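Local coordinates for protein HMG-CoA Lyase (Bacillus subtilis subsp. subtilis, PDB 1YDO) that belongs to the HMGL-like family of proteins with a TIM-barrel fold, at residues P22-T27 and A58-I63. Sequence-based numbering, arbitrary orientation.
Sequences PVWIAT and ALRDAI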
ATOM      1  N   PRO A  22     -16.711 -15.003  -3.140  1.00 50.27           N
ATOM      2  CA  PRO A  22     -18.059 -15.462  -3.481  1.00 49.77           C
ATOM      3  C   PRO A  22     -18.088 -16.243  -4.787  1.00 50.04           C
ATOM      4  O   PRO A  22     -18.988 -16.079  -5.613  1.00 51.18           O
ATOM      5  CB  PRO A  22     -18.852 -14.164  -3.543  1.00 48.98           C
ATOM      6  CG  PRO A  22     -17.838 -13.182  -4.021  1.00 49.23           C
ATOM      7  CD  PRO A  22     -16.621 -13.535  -3.214  1.00 49.30           C
ATOM      8  N   VAL A  23     -17.092 -17.096  -4.972  1.00 50.47           N
ATOM      9  CA  VAL A  23     -17.019 -17.900  -6.178  1.00 52.05           C
ATOM     10  C   VAL A  23     -16.432 -19.254  -5.864  1.00 51.45           C
ATOM     11  O   VAL A  23     -15.467 -19.355  -5.114  1.00 50.90           O
ATOM     12  CB  VAL A  23     -16.144 -17.239  -7.234  1.00 54.05           C
ATOM     13  CG1 VAL A  23     -16.098 -18.124  -8.478  1.00 55.56           C
ATOM     14  CG2 VAL A  23     -16.687 -15.845  -7.567  1.00 56.71           C
ATOM     15  N   TRP A  24     -17.002 -20.304  -6.438  1.00 51.95           N
ATOM     16  CA  TRP A  24     -16.477 -21.627  -6.163  1.00 52.86           C
ATOM     17  C   TRP A  24     -15.438 -22.055  -7.194  1.00 51.60           C
ATOM     18  O   TRP A  24     -15.695 -22.065  -8.397  1.00 51.96           O
ATOM     19  CB  TRP A  24     -17.605 -22.659  -6.097  1.00 54.41           C
ATOM     20  CG  TRP A  24     -17.121 -24.029  -5.683  1.00 56.84           C
ATOM     21  CD1 TRP A  24     -16.692 -24.419  -4.441  1.00 57.69           C
ATOM     22  CD2 TRP A  24     -16.972 -25.174  -6.535  1.00 58.09           C
ATOM     23  NE1 TRP A  24     -16.282 -25.740  -4.473  1.00 58.55           N
ATOM     24  CE2 TRP A  24     -16.440 -26.221  -5.745  1.00 58.83           C
ATOM     25  CE3 TRP A  24     -17.229 -25.410  -7.891  1.00 59.60           C
ATOM     26  CZ2 TRP A  24     -16.167 -27.488  -6.266  1.00 60.08           C
ATOM     27  CZ3 TRP A  24     -16.958 -26.673  -8.412  1.00 60.93           C
ATOM     28  CH2 TRP A  24     -16.427 -27.695  -7.598  1.00 61.71           C
ATOM     29  N   ILE A  25     -14.252 -22.391  -6.707  1.00 49.42           N
ATOM     30  CA  ILE A  25     -13.181 -22.846  -7.567  1.00 47.83           C
ATOM     31  C   ILE A  25     -13.239 -24.361  -7.605  1.00 47.09           C
ATOM     32  O   ILE A  25     -13.209 -25.017  -6.564  1.00 45.71           O
ATOM     33  CB  ILE A  25     -11.804 -22.427  -7.025  1.00 48.05           C
ATOM     34  CG1 ILE A  25     -11.702 -20.903  -6.998  1.00 46.77           C
ATOM     35  CG2 ILE A  25     -10.693 -23.067  -7.869  1.00 45.91           C
ATOM     36  CD1 ILE A  25     -11.790 -20.274  -8.368  1.00 45.60           C
ATOM     37  N   ALA A  26     -13.322 -24.913  -8.806  1.00 46.54           N
ATOM     38  CA  ALA A  26     -13.385 -26.354  -8.951  1.00 45.78           C
ATOM     39  C   ALA A  26     -12.325 -26.994  -8.077  1.00 45.07           C
ATOM     40  O   ALA A  26     -11.183 -26.538  -8.033  1.00 43.26           O
ATOM     41  CB  ALA A  26     -13.168 -26.737 -10.390  1.00 46.65           C
ATOM     42  N   THR A  27     -12.726 -28.053  -7.384  1.00 44.83           N
ATOM     43  CA  THR A  27     -11.845 -28.783  -6.501  1.00 45.26           C
ATOM     44  C   THR A  27     -10.527 -29.086  -7.205  1.00 46.31           C
ATOM     45  O   THR A  27      -9.462 -28.941  -6.610  1.00 48.13           O
ATOM     46  CB  THR A  27     -12.531 -30.082  -6.026  1.00 45.68           C
ATOM     47  OG1 THR A  27     -11.636 -30.847  -5.211  1.00 43.26           O
ATOM     48  CG2 THR A  27     -12.986 -30.907  -7.227  1.00 48.17           C
ATOM     49  N   ALA A  58     -17.238 -22.880   0.322  1.00 54.00           N
ATOM     50  CA  ALA A  58     -16.229 -22.634  -0.707  1.00 54.88           C
ATOM     51  C   ALA A  58     -15.044 -23.581  -0.549  1.00 55.36           C
ATOM     52  O   ALA A  58     -14.250 -23.772  -1.471  1.00 55.64           O
ATOM     53  CB  ALA A  58     -15.754 -21.189  -0.635  1.00 55.59           C
ATOM     54  N   LEU A  59     -14.931 -24.179   0.624  1.00 56.26           N
ATOM     55  CA  LEU A  59     -13.840 -25.093   0.874  1.00 57.17           C
ATOM     56  C   LEU A  59     -14.356 -26.427   1.404  1.00 57.15           C
ATOM     57  O   LEU A  59     -13.771 -27.014   2.309  1.00 57.55           O
ATOM     58  CB  LEU A  59     -12.862 -24.456   1.867  1.00 56.92           C
ATOM     59  CG  LEU A  59     -12.070 -23.230   1.382  1.00 56.32           C
ATOM     60  CD1 LEU A  59     -11.269 -22.644   2.546  1.00 57.12           C
ATOM     61  CD2 LEU A  59     -11.134 -23.632   0.244  1.00 55.25           C
ATOM     62  N   ARG A  60     -15.455 -26.905   0.833  1.00 57.61           N
ATOM     63  CA  ARG A  60     -16.020 -28.177   1.266  1.00 58.36           C
ATOM     64  C   ARG A  60     -15.158 -29.350   0.832  1.00 58.56           C
ATOM     65  O   ARG A  60     -15.310 -30.463   1.338  1.00 58.99           O
ATOM     66  CB  ARG A  60     -17.443 -28.342   0.729  1.00 58.32           C
ATOM     67  CG  ARG A  60     -17.627 -27.959  -0.723  1.00 59.19           C
ATOM     68  CD  ARG A  60     -19.114 -27.857  -1.053  1.00 60.45           C
ATOM     69  NE  ARG A  60     -19.387 -27.207  -2.346  1.00 63.57           N
ATOM     70  CZ  ARG A  60     -19.250 -27.780  -3.547  1.00 62.81           C
ATOM     71  NH1 ARG A  60     -18.839 -29.039  -3.649  1.00 61.01           N
ATOM     72  NH2 ARG A  60     -19.530 -27.089  -4.650  1.00 61.91           N
ATOM     73  N   ASP A  61     -14.238 -29.088  -0.093  1.00 58.25           N
ATOM     74  CA  ASP A  61     -13.354 -30.128  -0.606  1.00 57.35           C
ATOM     75  C   ASP A  61     -12.024 -30.185   0.116  1.00 56.26           C
ATOM     76  O   ASP A  61     -11.021 -30.613  -0.451  1.00 55.67           O
ATOM     77  CB  ASP A  61     -13.124 -29.927  -2.114  1.00 58.20           C
ATOM     78  CG  ASP A  61     -12.641 -28.526  -2.462  1.00 57.54           C
ATOM     79  OD1 ASP A  61     -12.613 -28.209  -3.670  1.00 55.30           O
ATOM     80  OD2 ASP A  61     -12.289 -27.756  -1.539  1.00 58.43           O
ATOM     81  N   ALA A  62     -12.024 -29.775   1.377  1.00 55.54           N
ATOM     82  CA  ALA A  62     -10.795 -29.768   2.160  1.00 56.41           C
ATOM     83  C   ALA A  62     -10.056 -31.106   2.132  1.00 56.44           C
ATOM     84  O   ALA A  62      -8.900 -31.175   1.710  1.00 56.82           O
ATOM     85  CB  ALA A  62     -11.096 -29.373   3.606  1.00 56.08           C
ATOM     86  N   ILE A  63     -10.716 -32.163   2.597  1.00 56.29           N
ATOM     87  CA  ILE A  63     -10.101 -33.483   2.639  1.00 55.85           C
ATOM     88  C   ILE A  63      -9.629 -33.962   1.262  1.00 55.11           C
ATOM     89  O   ILE A  63      -8.613 -34.649   1.150  1.00 54.13           O
ATOM     90  CB  ILE A  63     -11.065 -34.529   3.244  1.00 56.09           C
ATOM     91  CG1 ILE A  63     -12.494 -34.304   2.734  1.00 56.99           C
ATOM     92  CG2 ILE A  63     -10.999 -34.474   4.756  1.00 56.38           C
ATOM     93  CD1 ILE A  63     -13.203 -33.076   3.311  1.00 56.24           C
TER
HETATM   94  O   HOH W   1     -12.940 -21.853  -3.908  1.00 44.65           O
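W24 meets R60 in a cation-pi stack. The guanidinium lies nearly flat on the indole, with the two planes 11° apart and their centres separated by 4.1 Å. R60 NH2 comes closest, 3.4 Å from W24 CE2, over one face and toward the rim. The W24 and R60 side chains cross at about a right angle. W24 CG stands anti to its backbone N (chi1 -175°). The end of the side chain comes nearer to 58-63. A26 CA packs on the opposite ring face, so the indole sits between its own chain and R60. W24 CD1 also approaches A58 O, at 3.9 Å.

At I25 the link is made through water. I25 N donates to the water at 3.1 Å, and the water donates weakly to A58 O. I25 O and A58 O both also accept from K30 NZ, in helix 27-38.

T27 packs against D61 at the start of that helix. D61 OD1 lies 3.2 Å from T27 OG1. The same carboxylate oxygen forms a salt bridge with K30.

The contact joins two beta-alpha connections of the TIM barrel, those after strands 8-11 and 44-49. It has two separate parts: the R60 guanidinium stacked on W24, and the buried D61 carboxylate held by K30. K30 probably offsets the charge of D61 and gathers oxygens from both segments around one ammonium group.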